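Local coordinates for protein SG7.AF (Anopheles freeborni, PDB 6XL7) that inhibits the alternative pathway of host complement by blocking the activity of the C3bBb convertase complex, while leaving the classical pathway unaffected, at residues A1-V5 with V45-D50; L8-F12 with L37-T42; S28-V33 with K96-L100; V52-C58 with C113-L118. All coordinates share one frame; numbering follows the deposited sequence. Where two conformers were deposited one is given.

Contact 1. Residues A1-V5 with V45-D50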
loop_
_atom_site.group_PDB
_atom_site.type_symbol
_atom_site.label_atom_id
_atom_site.label_comp_id
_atom_site.label_asym_id
_atom_site.label_seq_id
_atom_site.Cartn_x
_atom_site.Cartn_y
_atom_site.Cartn_z
ATOM N N ALA A 1 2.607 9.770 17.746
ATOM C CA ALA A 1 1.423 10.402 18.318
ATOM C C ALA A 1 0.327 10.537 17.260
ATOM O O ALA A 1 0.527 10.155 16.109
ATOM C CB ALA A 1 1.797 11.757 18.879
ATOM N N ARG A 2 -0.822 11.090 17.674
ATOM C CA ARG A 2 -1.943 11.258 16.753
ATOM C C ARG A 2 -1.539 12.056 15.517
ATOM O O ARG A 2 -1.957 11.728 14.401
ATOM C CB ARG A 2 -3.105 11.946 17.469
ATOM C CG ARG A 2 -4.322 12.185 16.560
ATOM C CD ARG A 2 -5.413 12.963 17.279
ATOM N NE ARG A 2 -4.894 14.133 17.984
ATOM C CZ ARG A 2 -4.652 15.312 17.422
ATOM N NH1 ARG A 2 -4.164 16.302 18.158
ATOM N NH2 ARG A 2 -4.896 15.503 16.131
ATOM N N LYS A 3 -0.733 13.109 15.690
ATOM C CA LYS A 3 -0.327 13.905 14.528
ATOM C C LYS A 3 0.411 13.068 13.495
ATOM O O LYS A 3 0.278 13.311 12.287
ATOM C CB LYS A 3 0.512 15.112 14.949
ATOM C CG LYS A 3 1.885 14.760 15.510
ATOM C CD LYS A 3 2.677 16.006 15.915
ATOM C CE LYS A 3 3.299 16.684 14.715
ATOM N NZ LYS A 3 4.088 17.882 15.119
ATOM N N HIS A 4 1.175 12.067 13.936
ATOM C CA HIS A 4 1.882 11.204 12.997
ATOM C C HIS A 4 0.934 10.259 12.279
ATOM O O HIS A 4 1.142 9.946 11.099
ATOM C CB HIS A 4 2.973 10.425 13.726
ATOM C CG HIS A 4 3.910 11.311 14.465
ATOM N ND1 HIS A 4 3.806 11.536 15.820
ATOM C CD2 HIS A 4 4.915 12.103 14.024
ATOM C CE1 HIS A 4 4.735 12.398 16.190
ATOM N NE2 HIS A 4 5.423 12.756 15.119
ATOM N N VAL A 5 -0.098 9.778 12.979
ATOM C CA VAL A 5 -1.143 9.003 12.319
ATOM C C VAL A 5 -1.781 9.830 11.213
ATOM O O VAL A 5 -1.948 9.357 10.081
ATOM C CB VAL A 5 -2.180 8.509 13.343
ATOM C CG1 VAL A 5 -3.323 7.788 12.622
ATOM C CG2 VAL A 5 -1.507 7.569 14.355
ATOM N N VAL A 45 3.588 4.453 14.181
ATOM C CA VAL A 45 3.796 5.882 14.392
ATOM C C VAL A 45 2.991 6.414 15.559
ATOM O O VAL A 45 3.334 7.470 16.102
ATOM C CB VAL A 45 3.550 6.723 13.126
ATOM C CG1 VAL A 45 4.344 6.173 11.952
ATOM C CG2 VAL A 45 2.045 6.842 12.807
ATOM N N LEU A 46 1.934 5.714 15.961
ATOM C CA LEU A 46 1.201 6.127 17.146
ATOM C C LEU A 46 2.128 6.261 18.349
ATOM O O LEU A 46 1.928 7.151 19.181
ATOM C CB LEU A 46 0.092 5.111 17.422
ATOM C CG LEU A 46 -0.985 5.449 18.436
ATOM C CD1 LEU A 46 -1.570 6.828 18.169
ATOM C CD2 LEU A 46 -2.052 4.373 18.358
ATOM N N ASN A 47 3.169 5.413 18.429
ATOM C CA ASN A 47 4.095 5.382 19.563
ATOM C C ASN A 47 5.022 6.584 19.635
ATOM O O ASN A 47 5.611 6.827 20.692
ATOM C CB ASN A 47 5.001 4.143 19.491
ATOM C CG ASN A 47 4.245 2.832 19.617
ATOM O OD1 ASN A 47 3.877 2.421 20.720
ATOM N ND2 ASN A 47 4.028 2.158 18.493
ATOM N N TYR A 48 5.192 7.314 18.546
ATOM C CA TYR A 48 6.225 8.337 18.496
ATOM C C TYR A 48 5.881 9.477 19.442
ATOM O O TYR A 48 4.710 9.838 19.598
ATOM C CB TYR A 48 6.300 8.888 17.081
ATOM C CG TYR A 48 6.814 7.915 16.044
ATOM C CD1 TYR A 48 7.406 6.706 16.412
ATOM C CD2 TYR A 48 6.719 8.221 14.697
ATOM C CE1 TYR A 48 7.883 5.821 15.446
ATOM C CE2 TYR A 48 7.200 7.358 13.739
ATOM C CZ TYR A 48 7.769 6.163 14.115
ATOM O OH TYR A 48 8.247 5.321 13.129
ATOM N N TRP A 49 6.903 10.067 20.064
ATOM C CA TRP A 49 6.654 11.242 20.882
ATOM C C TRP A 49 6.188 12.401 20.015
ATOM O O TRP A 49 6.352 12.414 18.790
ATOM C CB TRP A 49 7.901 11.692 21.653
ATOM C CG TRP A 49 7.714 11.739 23.138
ATOM C CD1 TRP A 49 7.556 12.840 23.936
ATOM C CD2 TRP A 49 7.675 10.609 23.999
ATOM N NE1 TRP A 49 7.425 12.448 25.247
ATOM C CE2 TRP A 49 7.490 11.078 25.311
ATOM C CE3 TRP A 49 7.774 9.231 23.775
ATOM C CZ2 TRP A 49 7.407 10.214 26.403
ATOM C CZ3 TRP A 49 7.699 8.386 24.839
ATOM C CH2 TRP A 49 7.506 8.867 26.137
ATOM N N ASP A 50 5.648 13.410 20.697
ATOM C CA ASP A 50 4.885 14.457 20.038
ATOM C C ASP A 50 5.667 15.145 18.916
ATOM O O ASP A 50 5.072 15.577 17.925
ATOM C CB ASP A 50 4.430 15.496 21.081
ATOM C CG ASP A 50 3.903 14.869 22.400
ATOM O OD1 ASP A 50 4.081 13.650 22.665
ATOM O OD2 ASP A 50 3.262 15.614 23.181
#

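Contact 2. Residues L8-F12 with L37-T42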
loop_
_atom_site.group_PDB
_atom_site.type_symbol
_atom_site.label_atom_id
_atom_site.label_comp_id
_atom_site.label_asym_id
_atom_site.label_seq_id
_atom_site.Cartn_x
_atom_site.Cartn_y
_atom_site.Cartn_z
ATOM N N LEU A 8 0.615 10.265 8.274
ATOM C CA LEU A 8 0.696 9.014 7.545
ATOM C C LEU A 8 -0.565 8.777 6.717
ATOM O O LEU A 8 -0.489 8.333 5.563
ATOM C CB LEU A 8 0.938 7.884 8.539
ATOM C CG LEU A 8 1.101 6.493 7.946
ATOM C CD1 LEU A 8 2.407 6.387 7.165
ATOM C CD2 LEU A 8 1.066 5.477 9.070
ATOM N N LEU A 9 -1.738 9.057 7.285
ATOM C CA LEU A 9 -2.973 8.851 6.529
ATOM C C LEU A 9 -3.114 9.851 5.386
ATOM O O LEU A 9 -3.702 9.520 4.348
ATOM C CB LEU A 9 -4.183 8.861 7.464
ATOM C CG LEU A 9 -4.151 7.640 8.392
ATOM C CD1 LEU A 9 -5.237 7.719 9.430
ATOM C CD2 LEU A 9 -4.279 6.344 7.593
ATOM N N LYS A 10 -2.567 11.057 5.542
ATOM C CA LYS A 10 -2.488 11.983 4.418
ATOM C C LYS A 10 -1.739 11.344 3.256
ATOM O O LYS A 10 -2.162 11.446 2.095
ATOM C CB LYS A 10 -1.792 13.261 4.875
ATOM C CG LYS A 10 -1.442 14.232 3.756
ATOM C CD LYS A 10 -0.784 15.463 4.348
ATOM C CE LYS A 10 -0.284 16.409 3.277
ATOM N NZ LYS A 10 0.537 17.500 3.869
ATOM N N THR A 11 -0.655 10.639 3.562
ATOM C CA THR A 11 0.097 9.928 2.534
ATOM C C THR A 11 -0.718 8.782 1.940
ATOM O O THR A 11 -0.686 8.558 0.724
ATOM C CB THR A 11 1.429 9.460 3.125
ATOM O OG1 THR A 11 2.322 10.579 3.188
ATOM C CG2 THR A 11 2.072 8.376 2.282
ATOM N N PHE A 12 -1.469 8.043 2.767
ATOM C CA PHE A 12 -2.291 6.965 2.225
ATOM C C PHE A 12 -3.376 7.492 1.298
ATOM O O PHE A 12 -3.736 6.819 0.323
ATOM C CB PHE A 12 -2.893 6.095 3.341
ATOM C CG PHE A 12 -1.960 5.030 3.844
ATOM C CD1 PHE A 12 -1.848 3.825 3.170
ATOM C CD2 PHE A 12 -1.176 5.240 4.964
ATOM C CE1 PHE A 12 -0.968 2.852 3.609
ATOM C CE2 PHE A 12 -0.298 4.260 5.417
ATOM C CZ PHE A 12 -0.186 3.071 4.729
ATOM N N LEU A 37 -0.083 -2.521 5.121
ATOM C CA LEU A 37 0.557 -1.218 5.272
ATOM C C LEU A 37 -0.156 -0.295 6.256
ATOM O O LEU A 37 0.459 0.154 7.234
ATOM C CB LEU A 37 0.707 -0.546 3.903
ATOM C CG LEU A 37 1.777 -1.185 3.011
ATOM C CD1 LEU A 37 1.579 -0.757 1.580
ATOM C CD2 LEU A 37 3.162 -0.780 3.494
ATOM N N ARG A 38 -1.439 0.004 6.027
ATOM C CA ARG A 38 -2.088 1.043 6.816
ATOM C C ARG A 38 -2.167 0.656 8.292
ATOM O O ARG A 38 -1.796 1.446 9.165
ATOM C CB ARG A 38 -3.464 1.387 6.242
ATOM C CG ARG A 38 -4.010 2.712 6.760
ATOM C CD ARG A 38 -5.397 3.032 6.214
ATOM N NE ARG A 38 -5.378 3.409 4.802
ATOM C CZ ARG A 38 -5.662 2.579 3.803
ATOM N NH1 ARG A 38 -5.983 1.324 4.064
ATOM N NH2 ARG A 38 -5.624 2.996 2.542
ATOM N N GLU A 39 -2.629 -0.559 8.584
ATOM C CA GLU A 39 -2.720 -0.958 9.993
ATOM C C GLU A 39 -1.362 -1.035 10.682
ATOM O O GLU A 39 -1.185 -0.371 11.719
ATOM C CB GLU A 39 -3.572 -2.223 10.169
ATOM C CG GLU A 39 -3.517 -2.755 11.588
ATOM C CD GLU A 39 -4.365 -3.992 11.808
ATOM O OE1 GLU A 39 -4.828 -4.594 10.817
ATOM O OE2 GLU A 39 -4.560 -4.360 12.988
ATOM N N PRO A 40 -0.365 -1.769 10.178
ATOM C CA PRO A 40 0.906 -1.831 10.919
ATOM C C PRO A 40 1.638 -0.503 10.997
ATOM O O PRO A 40 2.228 -0.201 12.039
ATOM C CB PRO A 40 1.712 -2.914 10.185
ATOM C CG PRO A 40 1.046 -3.083 8.885
ATOM C CD PRO A 40 -0.402 -2.745 9.074
ATOM N N LEU A 41 1.594 0.320 9.951
ATOM C CA LEU A 41 2.347 1.571 10.023
ATOM C C LEU A 41 1.671 2.597 10.930
ATOM O O LEU A 41 2.362 3.359 11.617
ATOM C CB LEU A 41 2.619 2.143 8.631
ATOM C CG LEU A 41 3.555 1.322 7.743
ATOM C CD1 LEU A 41 3.639 1.970 6.368
ATOM C CD2 LEU A 41 4.941 1.188 8.365
ATOM N N THR A 42 0.339 2.636 10.937
ATOM C CA THR A 42 -0.357 3.504 11.874
ATOM C C THR A 42 -0.010 3.132 13.307
ATOM O O THR A 42 0.289 4.003 14.131
ATOM C CB THR A 42 -1.861 3.414 11.644
ATOM O OG1 THR A 42 -2.166 3.926 10.345
ATOM C CG2 THR A 42 -2.601 4.226 12.681
#

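Contact 3. Residues S28-V33 with K96-L100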
loop_
_atom_site.group_PDB
_atom_site.type_symbol
_atom_site.label_atom_id
_atom_site.label_comp_id
_atom_site.label_asym_id
_atom_site.label_seq_id
_atom_site.Cartn_x
_atom_site.Cartn_y
_atom_site.Cartn_z
ATOM N N SER A 28 -10.011 -6.604 -3.044
ATOM C CA SER A 28 -8.730 -7.236 -2.734
ATOM C C SER A 28 -7.598 -6.223 -2.732
ATOM O O SER A 28 -6.703 -6.283 -1.878
ATOM C CB SER A 28 -8.432 -8.372 -3.719
ATOM O OG SER A 28 -9.155 -9.537 -3.373
ATOM N N ALA A 29 -7.607 -5.284 -3.680
ATOM C CA ALA A 29 -6.551 -4.275 -3.721
ATOM C C ALA A 29 -6.555 -3.425 -2.457
ATOM O O ALA A 29 -5.504 -3.195 -1.849
ATOM C CB ALA A 29 -6.710 -3.403 -4.959
ATOM N N LYS A 30 -7.739 -2.977 -2.034
ATOM C CA LYS A 30 -7.844 -2.160 -0.829
ATOM C C LYS A 30 -7.496 -2.956 0.416
ATOM O O LYS A 30 -6.793 -2.448 1.304
ATOM C CB LYS A 30 -9.238 -1.549 -0.730
ATOM C CG LYS A 30 -9.512 -0.511 -1.802
ATOM C CD LYS A 30 -10.980 -0.074 -1.783
ATOM C CE LYS A 30 -11.284 0.854 -2.943
ATOM N NZ LYS A 30 -12.731 1.202 -3.017
ATOM N N PHE A 31 -7.954 -4.209 0.506
ATOM C CA PHE A 31 -7.613 -5.035 1.661
ATOM C C PHE A 31 -6.109 -5.206 1.791
ATOM O O PHE A 31 -5.560 -5.175 2.897
ATOM C CB PHE A 31 -8.274 -6.413 1.557
ATOM C CG PHE A 31 -7.609 -7.463 2.412
ATOM C CD1 PHE A 31 -7.862 -7.523 3.776
ATOM C CD2 PHE A 31 -6.717 -8.374 1.861
ATOM C CE1 PHE A 31 -7.245 -8.469 4.573
ATOM C CE2 PHE A 31 -6.098 -9.327 2.652
ATOM C CZ PHE A 31 -6.364 -9.376 4.010
ATOM N N GLY A 32 -5.424 -5.408 0.663
ATOM C CA GLY A 32 -3.981 -5.566 0.719
ATOM C C GLY A 32 -3.298 -4.360 1.329
ATOM O O GLY A 32 -2.448 -4.492 2.214
ATOM N N VAL A 33 -3.658 -3.165 0.857
ATOM C CA VAL A 33 -3.051 -1.946 1.391
ATOM C C VAL A 33 -3.400 -1.777 2.865
ATOM O O VAL A 33 -2.536 -1.419 3.679
ATOM C CB VAL A 33 -3.457 -0.724 0.541
ATOM C CG1 VAL A 33 -3.003 0.572 1.209
ATOM C CG2 VAL A 33 -2.857 -0.828 -0.844
ATOM N N LYS A 96 -2.844 -12.495 -6.372
ATOM C CA LYS A 96 -2.965 -11.879 -5.058
ATOM C C LYS A 96 -1.810 -12.187 -4.108
ATOM O O LYS A 96 -1.341 -11.260 -3.428
ATOM C CB LYS A 96 -4.317 -12.218 -4.436
ATOM C CG LYS A 96 -4.599 -11.499 -3.123
ATOM C CD LYS A 96 -6.002 -11.837 -2.634
ATOM C CE LYS A 96 -6.326 -11.146 -1.323
ATOM N NZ LYS A 96 -7.740 -11.402 -0.919
ATOM N N PRO A 97 -1.299 -13.423 -4.014
ATOM C CA PRO A 97 -0.210 -13.658 -3.044
ATOM C C PRO A 97 1.031 -12.823 -3.312
ATOM O O PRO A 97 1.646 -12.302 -2.369
ATOM C CB PRO A 97 0.043 -15.169 -3.153
ATOM C CG PRO A 97 -1.300 -15.726 -3.611
ATOM C CD PRO A 97 -1.820 -14.695 -4.564
ATOM N N SER A 98 1.417 -12.660 -4.575
ATOM C CA SER A 98 2.595 -11.843 -4.854
ATOM C C SER A 98 2.333 -10.367 -4.594
ATOM O O SER A 98 3.253 -9.639 -4.196
ATOM C CB SER A 98 3.124 -12.088 -6.267
ATOM O OG SER A 98 2.173 -11.771 -7.250
ATOM N N TYR A 99 1.089 -9.919 -4.777
ATOM C CA TYR A 99 0.709 -8.559 -4.404
ATOM C C TYR A 99 0.915 -8.339 -2.912
ATOM O O TYR A 99 1.569 -7.375 -2.495
ATOM C CB TYR A 99 -0.760 -8.353 -4.783
ATOM C CG TYR A 99 -1.381 -7.046 -4.358
ATOM C CD1 TYR A 99 -0.874 -5.834 -4.813
ATOM C CD2 TYR A 99 -2.513 -7.034 -3.535
ATOM C CE1 TYR A 99 -1.466 -4.630 -4.442
ATOM C CE2 TYR A 99 -3.104 -5.847 -3.155
ATOM C CZ TYR A 99 -2.578 -4.651 -3.613
ATOM O OH TYR A 99 -3.140 -3.433 -3.269
ATOM N N LEU A 100 0.363 -9.227 -2.090
ATOM C CA LEU A 100 0.471 -9.065 -0.642
ATOM C C LEU A 100 1.924 -9.124 -0.182
ATOM O O LEU A 100 2.346 -8.315 0.657
ATOM C CB LEU A 100 -0.356 -10.141 0.053
ATOM C CG LEU A 100 -1.859 -10.079 -0.231
ATOM C CD1 LEU A 100 -2.571 -11.211 0.471
ATOM C CD2 LEU A 100 -2.443 -8.737 0.200
#

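Contact 4. Residues V52-C58 with C113-L118. With SO4 (sulfate ion), chain E.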
loop_
_atom_site.group_PDB
_atom_site.type_symbol
_atom_site.label_atom_id
_atom_site.label_comp_id
_atom_site.label_asym_id
_atom_site.label_seq_id
_atom_site.Cartn_x
_atom_site.Cartn_y
_atom_site.Cartn_z
ATOM N N VAL A 52 8.491 13.939 17.084
ATOM C CA VAL A 52 9.177 13.171 16.048
ATOM C C VAL A 52 8.845 13.757 14.681
ATOM O O VAL A 52 7.704 14.165 14.416
ATOM C CB VAL A 52 8.775 11.689 16.131
ATOM C CG1 VAL A 52 9.305 10.929 14.925
ATOM C CG2 VAL A 52 9.306 11.058 17.408
ATOM N N LYS A 53 9.850 13.812 13.805
ATOM C CA LYS A 53 9.666 14.248 12.424
ATOM C C LYS A 53 9.678 13.036 11.499
ATOM O O LYS A 53 10.569 12.181 11.596
ATOM C CB LYS A 53 10.761 15.230 12.006
ATOM C CG LYS A 53 10.564 15.815 10.606
ATOM C CD LYS A 53 11.695 16.764 10.228
ATOM C CE LYS A 53 11.539 17.246 8.797
ATOM N NZ LYS A 53 10.213 17.890 8.582
ATOM N N LEU A 54 8.681 12.947 10.622
ATOM C CA LEU A 54 8.644 11.899 9.609
ATOM C C LEU A 54 9.402 12.346 8.365
ATOM O O LEU A 54 9.421 13.527 8.015
ATOM C CB LEU A 54 7.201 11.564 9.214
ATOM C CG LEU A 54 6.269 11.121 10.347
ATOM C CD1 LEU A 54 4.938 10.632 9.767
ATOM C CD2 LEU A 54 6.906 10.041 11.211
ATOM N N SER A 55 10.001 11.375 7.682
ATOM C CA SER A 55 10.713 11.630 6.433
ATOM C C SER A 55 9.729 11.727 5.271
ATOM O O SER A 55 9.093 10.733 4.897
ATOM C CB SER A 55 11.708 10.503 6.178
ATOM O OG SER A 55 12.194 10.550 4.842
ATOM N N LYS A 56 9.652 12.910 4.659
ATOM C CA LYS A 56 8.773 13.091 3.507
ATOM C C LYS A 56 9.224 12.246 2.321
ATOM O O LYS A 56 8.387 11.703 1.592
ATOM C CB LYS A 56 8.676 14.571 3.134
ATOM C CG LYS A 56 7.853 15.380 4.131
ATOM C CD LYS A 56 7.581 16.789 3.628
ATOM C CE LYS A 56 6.883 17.619 4.692
ATOM N NZ LYS A 56 7.684 17.667 5.947
ATOM N N THR A 57 10.533 12.104 2.119
ATOM C CA THR A 57 11.001 11.273 1.012
ATOM C C THR A 57 10.624 9.817 1.228
ATOM O O THR A 57 10.251 9.122 0.280
ATOM C CB THR A 57 12.505 11.431 0.784
ATOM O OG1 THR A 57 13.229 11.053 1.961
ATOM C CG2 THR A 57 12.845 12.868 0.434
ATOM N N CYS A 58 10.681 9.342 2.475
ATOM C CA CYS A 58 10.261 7.977 2.771
ATOM C C CYS A 58 8.787 7.782 2.450
ATOM O O CYS A 58 8.396 6.789 1.819
ATOM C CB CYS A 58 10.523 7.695 4.246
ATOM S SG CYS A 58 10.142 6.010 4.788
ATOM N N CYS A 113 12.882 3.822 7.042
ATOM C CA CYS A 113 13.149 5.209 6.674
ATOM C C CYS A 113 12.168 6.207 7.267
ATOM O O CYS A 113 12.290 7.406 6.989
ATOM C CB CYS A 113 13.214 5.384 5.141
ATOM S SG CYS A 113 11.746 4.915 4.110
ATOM N N LEU A 114 11.221 5.756 8.091
ATOM C CA LEU A 114 10.067 6.585 8.434
ATOM C C LEU A 114 10.455 7.848 9.199
ATOM O O LEU A 114 9.902 8.922 8.938
ATOM C CB LEU A 114 9.056 5.773 9.240
ATOM C CG LEU A 114 7.720 5.440 8.585
ATOM C CD1 LEU A 114 6.821 4.785 9.620
ATOM C CD2 LEU A 114 7.067 6.677 7.989
ATOM N N THR A 115 11.381 7.750 10.149
ATOM C CA THR A 115 11.722 8.903 10.979
ATOM C C THR A 115 13.033 9.545 10.535
ATOM O O THR A 115 13.906 8.908 9.936
ATOM C CB THR A 115 11.796 8.530 12.467
ATOM O OG1 THR A 115 12.864 7.601 12.683
ATOM C CG2 THR A 115 10.491 7.918 12.927
ATOM N N THR A 116 13.167 10.828 10.862
ATOM C CA THR A 116 14.356 11.601 10.524
ATOM C C THR A 116 14.668 12.556 11.675
ATOM O O THR A 116 13.992 12.551 12.704
ATOM C CB THR A 116 14.174 12.294 9.168
ATOM O OG1 THR A 116 15.422 12.845 8.744
ATOM C CG2 THR A 116 13.120 13.391 9.236
ATOM N N ARG A 117 15.710 13.374 11.521
ATOM C CA ARG A 117 16.074 14.323 12.562
ATOM C C ARG A 117 15.226 15.581 12.471
ATOM O O ARG A 117 14.682 15.923 11.422
ATOM C CB ARG A 117 17.501 14.830 12.377
ATOM C CG ARG A 117 18.573 13.820 12.245
ATOM C CD ARG A 117 19.863 14.567 11.980
ATOM N NE ARG A 117 21.016 13.691 12.026
ATOM C CZ ARG A 117 22.265 14.121 11.922
ATOM N NH1 ARG A 117 22.505 15.419 11.792
ATOM N NH2 ARG A 117 23.272 13.261 11.980
ATOM N N LEU A 118 15.182 16.312 13.576
ATOM C CA LEU A 118 14.661 17.669 13.533
ATOM C C LEU A 118 15.624 18.587 12.795
ATOM O O LEU A 118 16.834 18.342 12.734
ATOM C CB LEU A 118 14.468 18.205 14.950
ATOM C CG LEU A 118 13.390 17.494 15.763
ATOM C CD1 LEU A 118 13.074 18.265 17.034
ATOM C CD2 LEU A 118 12.133 17.303 14.922
HETATM S S SO4 E . 13.513 13.937 4.406
HETATM O O1 SO4 E . 14.648 14.660 3.837
HETATM O O2 SO4 E . 13.949 12.600 4.805
HETATM O O3 SO4 E . 13.024 14.654 5.578
HETATM O O4 SO4 E . 12.449 13.859 3.408
HETATM O O HOH W 1 12.457 13.027 14.811
#

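Contact 1. Residues A1-V5 with V45-D50
Ala1 lies beside Leu46, their CA atoms 4.4 Å apart, so the start of the chain meets the last turn of helix 23-46 and the loop behind it. The amino-terminal nitrogen is gripped by three backbone carbonyls. Ala1 N bonds to Tyr48 O at 2.8 Å and, in the carbonyl plane, to Val45 O at 2.9 Å, which also accepts Tyr48 N. It approaches Leu46 O at 3.1 Å from well above the carbonyl plane. His4 ND1 is a fourth acceptor, also 2.9 Å from Ala1 N; an ammonium has three hydrogens for these four, so at least one must be shared. A charged terminal ammonium suits this site, since the negative end of a helix would probably favour it.

His4 is held between two partners: ND1 accepts from Ala1 N while NE2 donates to Val52 O, which fixes the rotation of the ring. Its CG is anti to the carbonyl carbon (chi1 -55°), placing one face against Tyr48 CB and the opposite face against Lys3 CG. The Tyr48 ring turns its edge to the His4 face, a T-shaped pair with planes 76° apart. Next along the helix, the small branch Val5 CG2 meets Val45 CG2 and Leu46 CD1, each at 3.9 Å, as a compact apolar seam. The N-terminal ammonium is thus seated on carbonyls at the end of helix 23-46, where helices 2-13 and 23-46 pack in a helical bundle.

Contact 2. Residues L8-F12 with L37-T42
Phe12 reaches from helix 2-13 to Arg38 on helix 23-46, and its side chain can be followed outward. CB and then CG each lie 3.9 Å from Arg38 NE. On one flank CD1 runs past NE and on to Arg38 NH2, at 3.9 Å from the latter. Further out, CE1 packs on Leu37 CB at 3.8 Å, while CE2 approaches the backbone of Arg38. The far end is the tightest: Phe12 CZ comes within 3.5 Å of Arg38 CA. With CG anti to the carbonyl carbon (chi1 -83°), the ring projects across the gap and one face receives the Arg38 chain. Arg38 CG sits almost on the ring normal, a CH-pi contact 4.1 Å from the centroid. The guanidinium plane is turned 51° from the ring, so the two are not stacked, and a second conformer of Arg38 makes the position of its end less certain.

Leu9 CD2 reaches the aliphatic part of Arg38 side-on, the two chains crossing at about a right angle. One turn before Phe12, Leu8 CD2 presses on the backbone at Thr42 N, 3.5 Å away, and on Leu41 CB. Leu8, Phe12, Leu37 and Leu41 suit their buried places because they fill space without polar demands, whereas the long arginine can cover a ring with methylenes and carry its charge outward. Leu37 continues the apolar layer to helices 56-77 and 89-113. The short segments run at 165°, axes 11.1 Å apart: an antiparallel helical hairpin within a mainly helical bundle.

Contact 3. Residues S28-V33 with K96-L100
Two helices running the same way, 23-46 and 89-113, pack here where Gly32 faces Tyr99 and Leu100. The short segments are inclined at 30°, their axes 10.4 Å apart at closest approach. Having no side chain suits Gly32 to this place: Tyr99 CE2 lies 4.0 Å from its bare CA. The same CA meets Leu100 CD2 at 3.6 Å, and the CA atoms of Gly32 and Leu100 come to 5.8 Å.

Tyr99 carries the polar part. With CG anti to the backbone N (chi1 174°), the ring extends across the interface and its hydroxyl donates to Ala29 O, 2.8 Å from Tyr99 OH. The bond meets the carbonyl at a C=O...donor angle of 117°, with the donor tilted a little from the carbonyl plane. Ala29 O already receives the helical Val33 N, so two donors grip it, and the buried hydroxyl has a partner. Val33 CG2 touches the same Tyr99 OH at 3.6 Å, and the small Ala29 CB lies beside it. The Tyr99 ring is also stacked with Phe73 of helix 56-77, which helps hold it in place.

About one turn earlier on each helix, extended Lys96 carries its NZ to Ser28 OG in a weak bond of 3.4 Å, made doubtful by the second conformer of Ser28. The arrangement is close packing of two roughly parallel helices at a glycine, within a helical bundle.

Contact 4. Residues V52-C58 with C113-L118
Ser55 OG is gripped on two accounts beside the point where Ser55 CB meets Cys113 O: it donates to sulfate O2 at 2.7 Å and accepts Cys58 N at 3.1 Å. The second bond makes Ser55 the N-cap of helix 56-77. Serine suits it, its short hydroxyl standing anti to the backbone N (chi1 167°). The sulfate, probably from the crystallisation liquor, also accepts Thr57 N through its O4; an N-H of the first helical turn suits such an anion.

Across the contact Ser55 N makes a nearly straight bond to Leu114 O at 2.8 Å. On the other side of Leu54, Thr116 N donates to Lys53 O at 3.0 Å, while a water bridges Lys53 N and Thr116 O. Covalently, Cys58 SG joins Cys113 SG with chi3 at 71°, tying the start of one helix to the end of another. Farther out, Lys53 and Thr116 lie side by side, Lys53 CG 3.8 Å from Thr116 CG2. The short antiparallel strands 53-54 and 115-116, paired at Leu54 and Thr115, lie beside helix 2-13, where Leu54 touches His4 and Glu7, and Leu114 packs on Leu59 of helix 56-77.

How the contacts relate
From the N-terminus, contact 1 closes the loop that returns helix 23-46 to the first residues, and contact 2 lies within that loop, joining the same two helices further along 2-13 and earlier on 23-46; they touch through Val5 and Thr42. Contact 3 starts inside this loop, on helix 23-46, but finishes on helix 89-113, so it crosses contacts 1 and 2. Contact 4 opens after contacts 1 and 2 have closed, joins the start of helix 56-77 to the end of helix 89-113, and crosses contact 3. Contacts 1, 2 and 4 sit on one side of the chain's centre, with Tyr48 touching Thr115 and Leu54; contact 3 lies on the opposite side, some 26 Å from contact 4 between centres.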